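Local structure of AvrRpt2 (Erwinia amylovora, 6HQZ) at residues Tyr44-Ser47 / Gly48-Leu52; Val58-Leu61 / Met62-Asn66; Arg76-Ala80 / Asn81-Asn85; Met132-Asp135 / Ser136-Gln139. The protein is a type III effector of a plant pathogen, a papain-like C70 family cysteine protease that probably cleaves host proteins and is recognised as an avirulence factor. All coordinates share one frame; numbering follows the deposited sequence. Where two conformers were deposited one is given.

Contact 1 (Tyr44-Ser47 / Gly48-Leu52); sequences YDSS and GPQGL
Gln50 reaches back along the loop to Ser46, four residues earlier, and lays its side chain past the serine hydroxyl. Its CB lies 4.2 Å from Ser46 OG, at the margin of contact. CG follows anti to the backbone N (chi1 175°) and comes to 3.5 Å from the same oxygen. The chain stays extended beyond CG, and CD passes 3.9 Å from Ser46 OG. The amide is turned across the chain (chi3 -94°), which brings NE2 to the hydroxyl: Gln50 NE2 donates a weak hydrogen bond to Ser46 OG, 3.4 Å long and bent to 141°.

The two residues belong to the junction between helix 40-45 and helix 49-65, where Gly48 occupies the N-cap position of the second helix, with a positive phi as the chain turns into it. Gly48 O accepts from two backbone donors, Leu52 N at 2.9 Å and Gly51 N at 3.3 Å, which closes the first turn. Ser46 CB packs 3.5 Å from Gly51 CA, the glycine having no side chain to hold it off. The corner lies at the protein surface, while Tyr44, just before it, packs on Trp104 and Met106 of strand 104-113.

Contact 2 (Val58-Leu61 / Met62-Asn66); sequences VLRL and MRNEN
The last two turns of helix 49-65 form this contact, and they end in a Schellman motif in which Asn66 takes a positive phi (55°) and leaves the helix with two bonds back into its final turn. Four successive i to i+4 backbone bonds tie the turns together. Met62 N and Arg63 N bind Val58 O and Leu59 O, and Asn64 N binds Arg60 O. The last of the series, from Glu65 N to Leu61 O, is short at 2.8 Å but bent to 132°.

Met62 and Val58 are buried, and the Met62 thioether folds back along the preceding turn. Its CG lies beside the backbone N (chi1 -71°), and SD settles against Val58 CG1 at 3.8 Å and Leu59 CD2 at 3.9 Å, while the bend at chi3 carries CE to the same Leu59 methyl. Val58 also packs on His147. Leu61, partly exposed, touches Pro36.

The exposed side is polar. Arg63 curls back so that Leu59 O lies over one face of its guanidinium, and NH1 comes to 3.4 Å from Arg60 CA. Asn64 runs alongside Arg60 in the same direction, its ND2 3.9 Å from Arg60 CG. Arg60 NE and Arg63 NH1 remain 5.9 Å apart, a gap that keeps the like charges out of contact and probably limits their repulsion.

Contact 3 (Arg76-Ala80 / Asn81-Asn85); sequences RQFSA and NELGN
Phe78 lies with one face of its ring under Leu83, whose CD2 methyl makes a CH-pi contact 4.0 Å from the ring centroid and 22° off the ring normal. The pair forms a hydrophobic staple across the start of helix 80-90, around the N-cap residue Ser79, which accepts from Glu82 N through OG at 2.9 Å. Its OG sits between the backbone N and the carbonyl carbon (chi1 61°), and from there it meets the amide of the first turn. Leu83 N binds Ser79 O, and Gly84 N binds Ala80 O.

Phe78 and Leu83 cross at about a right angle, and the aliphatic stem is engaged as well, with Phe78 CB 3.7 Å from Leu83 CG. Glu82 CG comes to the ring's rim at Phe78 CD1, 4.2 Å away. Both apolar residues continue into the protein interior, packing on Phe137 of helix 134-140 and on Met149 of strand 149-152. Asn85 packs on Cys88 of the second subunit, a residue that forms an interchain disulfide. Asn85 ND2 meets the syn side of Glu82 OE1 at 3.0 Å, coming from 32° out of the carboxylate plane, while that oxygen lies in the plane of the asparagine amide.

Contact 4 (Met132-Asp135 / Ser136-Gln139); sequences MPLD and SFNQ
Met132 curls its side chain over the start of the following helix, bringing SD to 3.7 Å from Phe137 N and 3.9 Å from Ser136 CB. Its CG stands between the backbone N and the carbonyl carbon (chi1 82°), and the bend at chi3 turns the methyl aside, so sulfur is the atom that meets the first turn. The Ser136 hydroxyl lies against the Pro133 ring, with OG 3.8 Å from Pro133 CD.

Leu134 has CG beside its carbonyl carbon (chi1 -180°), which carries CD1 along the helix to Asn138, whose ND2 is 3.8 Å from Leu134 CD1; the same methyl reaches Phe137 CD2 at 4.3 Å. The asparagine's polar end is engaged by the loop before helix 80-90, where OD1 accepts from Phe78 N, while the Phe137 ring packs edge-to-face on Phe95.

Backbone bonds close the turn, Phe137 N to Pro133 O at 3.1 Å and Asn138 N to Leu134 O at 3.0 Å, with Gln139 N continuing the series to Asp135 O. Pro133 is the N-cap, and strand 130-133 passes directly into helix 134-140: a strand-to-helix junction at an edge strand of the antiparallel sheet, within the papain-like fold of this protease.

The four contacts follow one another along the chain, all within the papain-like protease domain. Contacts 1 and 2 share helix 49-65, one at its start and the other at its end, with centres about 18 Å apart and no touch between them. Contacts 3 and 4 are both helix starts, helix 80-90 being entered from a loop and helix 134-140 from a strand; their centres lie about 11 Å apart on the same side of the chain's centre. Leu83 CD1 packs on Leu134 CD1 at 3.7 Å, joining the two helix starts. Contacts 2 and 4 lie on opposite sides of the centre, about 28 Å between their own centres, with contact 4 beginning on the outermost strand 130-133.

Contact 1 (Tyr44-Ser47 / Gly48-Leu52)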
ATOM      1  N   TYR A  44      19.059 -10.154  16.566  1.00 33.03           N
ATOM      2  CA  TYR A  44      17.614  -9.979  16.772  1.00 33.09           C
ATOM      3  C   TYR A  44      17.147 -10.038  18.195  1.00 34.34           C
ATOM      4  O   TYR A  44      15.999  -9.628  18.508  1.00 34.60           O
ATOM      5  CB  TYR A  44      16.835 -11.000  15.937  1.00 31.28           C
ATOM      6  CG  TYR A  44      16.830 -10.657  14.505  1.00 29.76           C
ATOM      7  CD1 TYR A  44      16.322  -9.453  14.055  1.00 29.61           C
ATOM      8  CD2 TYR A  44      17.352 -11.522  13.565  1.00 30.11           C
ATOM      9  CE1 TYR A  44      16.344  -9.106  12.702  1.00 29.85           C
ATOM     10  CE2 TYR A  44      17.370 -11.198  12.227  1.00 30.53           C
ATOM     11  CZ  TYR A  44      16.862  -9.993  11.765  1.00 30.30           C
ATOM     12  OH  TYR A  44      16.899  -9.656  10.409  1.00 29.24           O
ATOM     13  N   ASP A  45      17.996 -10.540  19.065  1.00 37.09           N
ATOM     14  CA  ASP A  45      17.587 -10.740  20.438  1.00 41.90           C
ATOM     15  C   ASP A  45      18.601 -10.344  21.503  1.00 45.15           C
ATOM     16  O   ASP A  45      18.443 -10.754  22.639  1.00 47.40           O
ATOM     17  CB  ASP A  45      17.204 -12.193  20.675  1.00 41.80           C
ATOM     18  CG  ASP A  45      16.327 -12.368  21.916  1.00 44.53           C
ATOM     19  OD1 ASP A  45      15.668 -11.398  22.378  1.00 47.41           O
ATOM     20  OD2 ASP A  45      16.348 -13.472  22.468  1.00 48.84           O
ATOM     21  N   SER A  46      19.617  -9.553  21.179  1.00 49.59           N
ATOM     22  CA  SER A  46      20.662  -9.224  22.193  1.00 53.88           C
ATOM     23  C   SER A  46      20.243  -8.011  22.982  1.00 54.38           C
ATOM     24  O   SER A  46      19.567  -7.171  22.448  1.00 51.05           O
ATOM     25  CB  SER A  46      22.016  -8.897  21.549  1.00 56.64           C
ATOM     26  OG  SER A  46      22.798 -10.055  21.356  1.00 58.22           O
ATOM     27  N   SER A  47      20.657  -7.935  24.243  1.00 58.89           N
ATOM     28  CA  SER A  47      20.611  -6.681  25.035  1.00 64.16           C
ATOM     29  C   SER A  47      21.973  -6.405  25.736  1.00 67.22           C
ATOM     30  O   SER A  47      22.882  -7.214  25.643  1.00 69.61           O
ATOM     31  CB  SER A  47      19.478  -6.730  26.054  1.00 66.57           C
ATOM     32  OG  SER A  47      19.184  -5.415  26.527  1.00 69.40           O
ATOM     33  N   GLY A  48      22.129  -5.266  26.411  1.00 71.21           N
ATOM     34  CA  GLY A  48      23.440  -4.864  26.972  1.00 74.69           C
ATOM     35  C   GLY A  48      24.505  -4.670  25.878  1.00 75.79           C
ATOM     36  O   GLY A  48      24.148  -4.214  24.795  1.00 74.50           O
ATOM     37  N   PRO A  49      25.807  -5.017  26.137  1.00 79.82           N
ATOM     38  CA  PRO A  49      26.928  -4.737  25.187  1.00 80.04           C
ATOM     39  C   PRO A  49      26.879  -5.457  23.844  1.00 76.59           C
ATOM     40  O   PRO A  49      26.969  -4.814  22.807  1.00 75.50           O
ATOM     41  CB  PRO A  49      28.188  -5.180  25.961  1.00 84.87           C
ATOM     42  CG  PRO A  49      27.685  -6.094  27.027  1.00 85.76           C
ATOM     43  CD  PRO A  49      26.334  -5.546  27.414  1.00 83.12           C
ATOM     44  N   GLN A  50      26.701  -6.777  23.870  1.00 74.74           N
ATOM     45  CA  GLN A  50      26.619  -7.584  22.665  1.00 71.88           C
ATOM     46  C   GLN A  50      25.472  -7.076  21.712  1.00 68.44           C
ATOM     47  O   GLN A  50      25.440  -7.413  20.493  1.00 63.63           O
ATOM     48  CB  GLN A  50      26.447  -9.066  23.075  1.00 72.51           C
ATOM     49  CG  GLN A  50      26.227 -10.030  21.908  1.00 69.69           C
ATOM     50  CD  GLN A  50      26.306 -11.492  22.307  1.00 71.02           C
ATOM     51  OE1 GLN A  50      27.357 -12.096  22.210  1.00 72.92           O
ATOM     52  NE2 GLN A  50      25.179 -12.074  22.723  1.00 70.60           N
ATOM     53  N   GLY A  51      24.557  -6.267  22.293  1.00 66.51           N
ATOM     54  CA  GLY A  51      23.423  -5.656  21.617  1.00 62.39           C
ATOM     55  C   GLY A  51      23.539  -4.204  21.179  1.00 62.54           C
ATOM     56  O   GLY A  51      23.069  -3.871  20.100  1.00 61.83           O
ATOM     57  N   LEU A  52      24.099  -3.319  21.998  1.00 65.75           N
ATOM     58  CA  LEU A  52      24.401  -1.941  21.520  1.00 68.21           C
ATOM     59  C   LEU A  52      25.426  -1.926  20.344  1.00 68.18           C
ATOM     60  O   LEU A  52      25.416  -0.970  19.522  1.00 65.12           O
ATOM     61  CB  LEU A  52      24.865  -0.983  22.659  1.00 71.98           C
ATOM     62  CG  LEU A  52      23.751  -0.045  23.191  1.00 72.70           C
ATOM     63  CD1 LEU A  52      22.818  -0.803  24.144  1.00 71.33           C
ATOM     64  CD2 LEU A  52      24.277   1.238  23.828  1.00 77.23           C
TER

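Contact 2 (Val58-Leu61 / Met62-Asn66)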
ATOM      1  N   VAL A  58      24.634  -2.943  12.511  1.00 46.83           N
ATOM      2  CA  VAL A  58      23.523  -2.939  11.579  1.00 44.39           C
ATOM      3  C   VAL A  58      23.160  -1.560  11.015  1.00 44.08           C
ATOM      4  O   VAL A  58      22.785  -1.462   9.858  1.00 42.32           O
ATOM      5  CB  VAL A  58      22.284  -3.556  12.223  1.00 43.03           C
ATOM      6  CG1 VAL A  58      21.103  -3.557  11.270  1.00 41.53           C
ATOM      7  CG2 VAL A  58      22.596  -4.991  12.588  1.00 43.45           C
ATOM      8  N   LEU A  59      23.214  -0.510  11.828  1.00 44.96           N
ATOM      9  CA  LEU A  59      22.978   0.846  11.296  1.00 46.37           C
ATOM     10  C   LEU A  59      24.001   1.207  10.221  1.00 47.97           C
ATOM     11  O   LEU A  59      23.648   1.791   9.182  1.00 47.15           O
ATOM     12  CB  LEU A  59      22.933   1.915  12.409  1.00 47.82           C
ATOM     13  CG  LEU A  59      21.630   1.858  13.222  1.00 46.36           C
ATOM     14  CD1 LEU A  59      21.678   2.829  14.366  1.00 47.43           C
ATOM     15  CD2 LEU A  59      20.390   2.104  12.344  1.00 45.66           C
ATOM     16  N   ARG A  60      25.254   0.849  10.472  1.00 49.88           N
ATOM     17  CA  ARG A  60      26.313   1.039   9.477  1.00 52.64           C
ATOM     18  C   ARG A  60      26.009   0.334   8.137  1.00 51.23           C
ATOM     19  O   ARG A  60      26.133   0.936   7.060  1.00 52.90           O
ATOM     20  CB  ARG A  60      27.645   0.542  10.016  1.00 54.63           C
ATOM     21  CG  ARG A  60      28.805   0.784   9.056  1.00 58.52           C
ATOM     22  CD  ARG A  60      29.900  -0.232   9.239  1.00 59.99           C
ATOM     23  NE  ARG A  60      30.681   0.080  10.424  1.00 63.06           N
ATOM     24  CZ  ARG A  60      31.954  -0.297  10.619  1.00 67.53           C
ATOM     25  NH1 ARG A  60      32.604  -1.048   9.717  1.00 68.53           N
ATOM     26  NH2 ARG A  60      32.599   0.069  11.734  1.00 69.74           N
ATOM     27  N   LEU A  61      25.662  -0.937   8.199  1.00 48.66           N
ATOM     28  CA  LEU A  61      25.267  -1.685   6.992  1.00 47.99           C
ATOM     29  C   LEU A  61      24.145  -1.003   6.246  1.00 46.76           C
ATOM     30  O   LEU A  61      24.223  -0.822   5.028  1.00 48.18           O
ATOM     31  CB  LEU A  61      24.854  -3.133   7.324  1.00 46.60           C
ATOM     32  CG  LEU A  61      25.949  -4.189   7.270  1.00 49.18           C
ATOM     33  CD1 LEU A  61      25.591  -5.414   8.116  1.00 48.08           C
ATOM     34  CD2 LEU A  61      26.223  -4.599   5.833  1.00 50.20           C
ATOM     35  N   MET A  62      23.105  -0.612   6.992  1.00 45.20           N
ATOM     36  CA  MET A  62      21.944   0.090   6.438  1.00 45.50           C
ATOM     37  C   MET A  62      22.370   1.380   5.678  1.00 49.69           C
ATOM     38  O   MET A  62      21.978   1.582   4.505  1.00 50.62           O
ATOM     39  CB  MET A  62      20.922   0.383   7.558  1.00 44.11           C
ATOM     40  CG  MET A  62      20.199  -0.840   8.082  1.00 42.64           C
ATOM     41  SD  MET A  62      19.427  -0.589   9.697  1.00 42.57           S
ATOM     42  CE  MET A  62      18.303   0.775   9.312  1.00 42.56           C
ATOM     43  N   ARG A  63      23.203   2.204   6.321  1.00 51.63           N
ATOM     44  CA  ARG A  63      23.739   3.419   5.716  1.00 55.43           C
ATOM     45  C   ARG A  63      24.490   3.081   4.435  1.00 56.73           C
ATOM     46  O   ARG A  63      24.265   3.695   3.410  1.00 58.90           O
ATOM     47  CB  ARG A  63      24.668   4.115   6.706  1.00 58.99           C
ATOM     48  CG  ARG A  63      25.296   5.444   6.270  1.00 64.62           C
ATOM     49  CD  ARG A  63      26.088   6.162   7.385  1.00 68.16           C
ATOM     50  NE  ARG A  63      25.333   6.011   8.621  1.00 67.74           N
ATOM     51  CZ  ARG A  63      25.592   5.162   9.636  1.00 66.32           C
ATOM     52  NH1 ARG A  63      26.708   4.427   9.671  1.00 67.74           N
ATOM     53  NH2 ARG A  63      24.745   5.115  10.674  1.00 61.74           N
ATOM     54  N   ASN A  64      25.359   2.082   4.504  1.00 56.28           N
ATOM     55  CA  ASN A  64      26.214   1.682   3.382  1.00 57.67           C
ATOM     56  C   ASN A  64      25.544   1.014   2.216  1.00 55.72           C
ATOM     57  O   ASN A  64      26.079   1.117   1.105  1.00 57.98           O
ATOM     58  CB  ASN A  64      27.354   0.779   3.866  1.00 58.32           C
ATOM     59  CG  ASN A  64      28.385   1.562   4.649  1.00 61.73           C
ATOM     60  OD1 ASN A  64      28.281   2.771   4.736  1.00 63.83           O
ATOM     61  ND2 ASN A  64      29.370   0.889   5.227  1.00 63.34           N
ATOM     62  N   GLU A  65      24.409   0.352   2.445  1.00 51.50           N
ATOM     63  CA  GLU A  65      23.754  -0.419   1.404  1.00 50.04           C
ATOM     64  C   GLU A  65      22.360   0.029   1.114  1.00 47.95           C
ATOM     65  O   GLU A  65      21.630  -0.717   0.499  1.00 47.25           O
ATOM     66  CB  GLU A  65      23.676  -1.883   1.808  1.00 47.96           C
ATOM     67  CG  GLU A  65      24.994  -2.485   2.221  1.00 49.86           C
ATOM     68  CD  GLU A  65      25.994  -2.500   1.095  1.00 53.46           C
ATOM     69  OE1 GLU A  65      25.600  -2.458  -0.099  1.00 54.06           O
ATOM     70  OE2 GLU A  65      27.182  -2.567   1.418  1.00 55.93           O
ATOM     71  N   ASN A  66      21.980   1.213   1.580  1.00 48.11           N
ATOM     72  CA  ASN A  66      20.674   1.791   1.286  1.00 48.03           C
ATOM     73  C   ASN A  66      19.512   0.880   1.667  1.00 44.01           C
ATOM     74  O   ASN A  66      18.616   0.554   0.869  1.00 43.34           O
ATOM     75  CB  ASN A  66      20.614   2.198  -0.172  1.00 49.96           C
ATOM     76  CG  ASN A  66      21.791   3.066  -0.553  1.00 55.30           C
ATOM     77  OD1 ASN A  66      22.627   2.668  -1.347  1.00 57.52           O
ATOM     78  ND2 ASN A  66      21.882   4.254   0.054  1.00 56.62           N
TER

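Contact 3 (Arg76-Ala80 / Asn81-Asn85)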
ATOM      1  N   ARG A  76       3.103  -3.719  19.596  1.00 34.90           N
ATOM      2  CA  ARG A  76       3.666  -5.011  19.192  1.00 33.92           C
ATOM      3  C   ARG A  76       2.675  -5.871  18.419  1.00 34.09           C
ATOM      4  O   ARG A  76       2.612  -7.094  18.624  1.00 32.39           O
ATOM      5  CB  ARG A  76       4.138  -5.810  20.397  1.00 36.43           C
ATOM      6  CG  ARG A  76       5.048  -5.107  21.361  1.00 40.72           C
ATOM      7  CD  ARG A  76       6.468  -5.247  20.939  1.00 42.05           C
ATOM      8  NE  ARG A  76       7.460  -5.565  21.983  1.00 44.37           N
ATOM      9  CZ  ARG A  76       7.753  -6.780  22.467  1.00 42.61           C
ATOM     10  NH1 ARG A  76       7.058  -7.878  22.209  1.00 42.47           N
ATOM     11  NH2 ARG A  76       8.771  -6.865  23.265  1.00 45.77           N
ATOM     12  N   GLN A  77       1.895  -5.247  17.542  1.00 33.77           N
ATOM     13  CA  GLN A  77       0.980  -5.963  16.682  1.00 34.42           C
ATOM     14  C   GLN A  77       0.764  -5.162  15.363  1.00 33.57           C
ATOM     15  O   GLN A  77       0.528  -3.981  15.411  1.00 34.24           O
ATOM     16  CB  GLN A  77      -0.332  -6.045  17.426  1.00 40.41           C
ATOM     17  CG  GLN A  77      -1.245  -7.174  17.085  1.00 44.71           C
ATOM     18  CD  GLN A  77      -2.286  -7.340  18.180  1.00 50.40           C
ATOM     19  OE1 GLN A  77      -2.199  -8.255  19.032  1.00 53.73           O
ATOM     20  NE2 GLN A  77      -3.236  -6.433  18.207  1.00 53.03           N
ATOM     21  N   PHE A  78       0.840  -5.808  14.213  1.00 31.24           N
ATOM     22  CA  PHE A  78       0.447  -5.269  12.925  1.00 31.91           C
ATOM     23  C   PHE A  78      -0.889  -5.840  12.501  1.00 32.98           C
ATOM     24  O   PHE A  78      -1.190  -7.028  12.717  1.00 32.97           O
ATOM     25  CB  PHE A  78       1.464  -5.629  11.816  1.00 30.77           C
ATOM     26  CG  PHE A  78       2.753  -4.893  11.901  1.00 28.83           C
ATOM     27  CD1 PHE A  78       2.855  -3.625  11.457  1.00 31.07           C
ATOM     28  CD2 PHE A  78       3.885  -5.501  12.423  1.00 28.13           C
ATOM     29  CE1 PHE A  78       4.034  -2.928  11.559  1.00 30.97           C
ATOM     30  CE2 PHE A  78       5.065  -4.825  12.532  1.00 26.86           C
ATOM     31  CZ  PHE A  78       5.161  -3.569  12.055  1.00 29.95           C
ATOM     32  N   SER A  79      -1.649  -5.021  11.780  1.00 33.79           N
ATOM     33  CA  SER A  79      -2.818  -5.513  11.079  1.00 34.65           C
ATOM     34  C   SER A  79      -2.426  -5.970   9.673  1.00 33.50           C
ATOM     35  O   SER A  79      -1.401  -5.529   9.092  1.00 31.92           O
ATOM     36  CB  SER A  79      -3.874  -4.429  10.998  1.00 36.34           C
ATOM     37  OG  SER A  79      -3.353  -3.328  10.281  1.00 37.15           O
ATOM     38  N   ALA A  80      -3.265  -6.845   9.125  1.00 35.24           N
ATOM     39  CA  ALA A  80      -3.211  -7.192   7.691  1.00 34.71           C
ATOM     40  C   ALA A  80      -3.142  -5.943   6.827  1.00 36.50           C
ATOM     41  O   ALA A  80      -2.256  -5.856   5.963  1.00 37.04           O
ATOM     42  CB  ALA A  80      -4.411  -8.068   7.287  1.00 36.43           C
ATOM     43  N   ASN A  81      -4.030  -4.974   7.049  1.00 37.51           N
ATOM     44  CA  ASN A  81      -3.996  -3.760   6.229  1.00 39.78           C
ATOM     45  C   ASN A  81      -2.685  -2.986   6.393  1.00 38.34           C
ATOM     46  O   ASN A  81      -2.133  -2.488   5.419  1.00 37.74           O
ATOM     47  CB  ASN A  81      -5.159  -2.815   6.540  1.00 42.55           C
ATOM     48  CG  ASN A  81      -6.484  -3.327   6.034  1.00 45.52           C
ATOM     49  OD1 ASN A  81      -6.556  -4.152   5.126  1.00 47.31           O
ATOM     50  ND2 ASN A  81      -7.537  -2.858   6.632  1.00 47.02           N
ATOM     51  N   GLU A  82      -2.196  -2.857   7.625  1.00 38.15           N
ATOM     52  CA  GLU A  82      -0.972  -2.076   7.808  1.00 37.81           C
ATOM     53  C   GLU A  82       0.241  -2.707   7.161  1.00 35.38           C
ATOM     54  O   GLU A  82       1.027  -2.018   6.535  1.00 35.55           O
ATOM     55  CB  GLU A  82      -0.664  -1.762   9.280  1.00 40.51           C
ATOM     56  CG  GLU A  82       0.537  -0.828   9.447  1.00 41.62           C
ATOM     57  CD  GLU A  82       0.597   0.436   8.532  1.00 46.20           C
ATOM     58  OE1 GLU A  82      -0.449   1.114   8.134  1.00 49.48           O
ATOM     59  OE2 GLU A  82       1.756   0.825   8.275  1.00 46.94           O
ATOM     60  N   LEU A  83       0.414  -4.005   7.312  1.00 32.76           N
ATOM     61  CA  LEU A  83       1.493  -4.670   6.534  1.00 31.74           C
ATOM     62  C   LEU A  83       1.378  -4.449   4.994  1.00 32.07           C
ATOM     63  O   LEU A  83       2.369  -4.249   4.299  1.00 31.56           O
ATOM     64  CB  LEU A  83       1.543  -6.144   6.834  1.00 29.51           C
ATOM     65  CG  LEU A  83       2.082  -6.421   8.261  1.00 28.88           C
ATOM     66  CD1 LEU A  83       1.902  -7.911   8.585  1.00 28.44           C
ATOM     67  CD2 LEU A  83       3.525  -5.972   8.415  1.00 27.75           C
ATOM     68  N   GLY A  84       0.155  -4.506   4.483  1.00 34.57           N
ATOM     69  CA  GLY A  84      -0.092  -4.260   3.056  1.00 35.09           C
ATOM     70  C   GLY A  84       0.311  -2.855   2.647  1.00 36.97           C
ATOM     71  O   GLY A  84       0.985  -2.632   1.624  1.00 35.86           O
ATOM     72  N   ASN A  85      -0.095  -1.895   3.472  1.00 36.87           N
ATOM     73  CA  ASN A  85       0.308  -0.534   3.248  1.00 39.99           C
ATOM     74  C   ASN A  85       1.847  -0.464   3.192  1.00 37.84           C
ATOM     75  O   ASN A  85       2.387   0.135   2.284  1.00 37.44           O
ATOM     76  CB  ASN A  85      -0.289   0.310   4.371  1.00 41.94           C
ATOM     77  CG  ASN A  85       0.091   1.765   4.313  1.00 45.74           C
ATOM     78  OD1 ASN A  85       0.345   2.348   3.242  1.00 47.05           O
ATOM     79  ND2 ASN A  85       0.052   2.402   5.496  1.00 48.02           N
TER

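Contact 4 (Met132-Asp135 / Ser136-Gln139)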
ATOM      1  N   MET A 132       2.203 -17.829   6.616  1.00 25.49           N
ATOM      2  CA  MET A 132       1.963 -18.160   7.995  1.00 25.31           C
ATOM      3  C   MET A 132       0.869 -17.279   8.550  1.00 24.91           C
ATOM      4  O   MET A 132       0.693 -16.159   8.074  1.00 26.81           O
ATOM      5  CB  MET A 132       3.251 -18.028   8.872  1.00 25.30           C
ATOM      6  CG  MET A 132       3.654 -16.698   9.386  1.00 25.84           C
ATOM      7  SD  MET A 132       5.034 -16.457  10.556  1.00 25.83           S
ATOM      8  CE  MET A 132       6.428 -16.852   9.512  1.00 25.97           C
ATOM      9  N   PRO A 133       0.228 -17.718   9.636  1.00 25.92           N
ATOM     10  CA  PRO A 133      -0.775 -16.846  10.184  1.00 26.89           C
ATOM     11  C   PRO A 133      -0.211 -15.510  10.630  1.00 26.52           C
ATOM     12  O   PRO A 133       0.901 -15.416  11.199  1.00 27.17           O
ATOM     13  CB  PRO A 133      -1.297 -17.613  11.404  1.00 28.96           C
ATOM     14  CG  PRO A 133      -0.952 -19.039  11.109  1.00 28.97           C
ATOM     15  CD  PRO A 133       0.356 -18.949  10.416  1.00 26.94           C
ATOM     16  N   LEU A 134      -1.001 -14.471  10.453  1.00 28.06           N
ATOM     17  CA  LEU A 134      -0.646 -13.166  10.949  1.00 27.60           C
ATOM     18  C   LEU A 134      -0.392 -13.198  12.427  1.00 28.38           C
ATOM     19  O   LEU A 134       0.537 -12.510  12.902  1.00 27.15           O
ATOM     20  CB  LEU A 134      -1.762 -12.177  10.620  1.00 29.97           C
ATOM     21  CG  LEU A 134      -1.541 -10.767  11.067  1.00 30.83           C
ATOM     22  CD1 LEU A 134      -0.185 -10.262  10.574  1.00 30.09           C
ATOM     23  CD2 LEU A 134      -2.694  -9.873  10.593  1.00 32.77           C
ATOM     24  N   ASP A 135      -1.212 -13.965  13.190  1.00 29.78           N
ATOM     25  CA  ASP A 135      -0.999 -14.061  14.647  0.60 31.07           C
ATOM     26  C   ASP A 135       0.437 -14.555  14.923  1.00 28.87           C
ATOM     27  O   ASP A 135       1.082 -14.085  15.849  1.00 28.75           O
ATOM     28  CB  ASP A 135      -2.034 -14.972  15.347  0.60 34.35           C
ATOM     29  CG  ASP A 135      -1.804 -15.106  16.885  0.60 36.06           C
ATOM     30  OD1 ASP A 135      -2.213 -14.232  17.686  0.60 38.06           O
ATOM     31  OD2 ASP A 135      -1.234 -16.132  17.303  0.60 38.37           O
ATOM     32  N   SER A 136       0.906 -15.523  14.155  1.00 28.07           N
ATOM     33  CA  SER A 136       2.295 -16.056  14.307  1.00 26.53           C
ATOM     34  C   SER A 136       3.376 -15.040  14.022  1.00 24.01           C
ATOM     35  O   SER A 136       4.333 -14.922  14.753  1.00 25.17           O
ATOM     36  CB  SER A 136       2.499 -17.281  13.426  1.00 26.44           C
ATOM     37  OG  SER A 136       1.733 -18.334  13.930  1.00 29.27           O
ATOM     38  N   PHE A 137       3.220 -14.273  12.960  1.00 23.43           N
ATOM     39  CA  PHE A 137       4.128 -13.234  12.644  1.00 22.88           C
ATOM     40  C   PHE A 137       4.260 -12.210  13.770  1.00 23.98           C
ATOM     41  O   PHE A 137       5.367 -11.856  14.196  1.00 24.11           O
ATOM     42  CB  PHE A 137       3.715 -12.587  11.336  1.00 22.60           C
ATOM     43  CG  PHE A 137       4.523 -11.385  11.016  1.00 22.25           C
ATOM     44  CD1 PHE A 137       5.732 -11.519  10.389  1.00 23.67           C
ATOM     45  CD2 PHE A 137       4.012 -10.113  11.311  1.00 23.60           C
ATOM     46  CE1 PHE A 137       6.455 -10.367  10.073  1.00 23.42           C
ATOM     47  CE2 PHE A 137       4.746  -8.993  11.063  1.00 24.09           C
ATOM     48  CZ  PHE A 137       5.927  -9.118  10.388  1.00 23.51           C
ATOM     49  N   ASN A 138       3.121 -11.762  14.274  1.00 23.93           N
ATOM     50  CA  ASN A 138       3.158 -10.864  15.393  1.00 25.21           C
ATOM     51  C   ASN A 138       3.783 -11.457  16.681  1.00 25.72           C
ATOM     52  O   ASN A 138       4.454 -10.766  17.466  1.00 24.88           O
ATOM     53  CB  ASN A 138       1.747 -10.319  15.706  1.00 26.26           C
ATOM     54  CG  ASN A 138       1.296  -9.294  14.696  1.00 27.04           C
ATOM     55  OD1 ASN A 138       2.056  -8.382  14.333  1.00 27.43           O
ATOM     56  ND2 ASN A 138       0.005  -9.382  14.291  1.00 27.12           N
ATOM     57  N   GLN A 139       3.517 -12.707  16.907  1.00 26.10           N
ATOM     58  CA  GLN A 139       4.090 -13.366  18.103  1.00 29.48           C
ATOM     59  C   GLN A 139       5.597 -13.524  18.007  1.00 27.43           C
ATOM     60  O   GLN A 139       6.279 -13.415  19.015  1.00 27.02           O
ATOM     61  CB  GLN A 139       3.529 -14.747  18.262  1.00 32.47           C
ATOM     62  CG  GLN A 139       4.117 -15.500  19.462  1.00 36.23           C
ATOM     63  CD  GLN A 139       3.603 -16.931  19.474  1.00 41.79           C
ATOM     64  OE1 GLN A 139       2.572 -17.231  18.848  1.00 44.57           O
ATOM     65  NE2 GLN A 139       4.318 -17.825  20.173  1.00 44.60           N
TER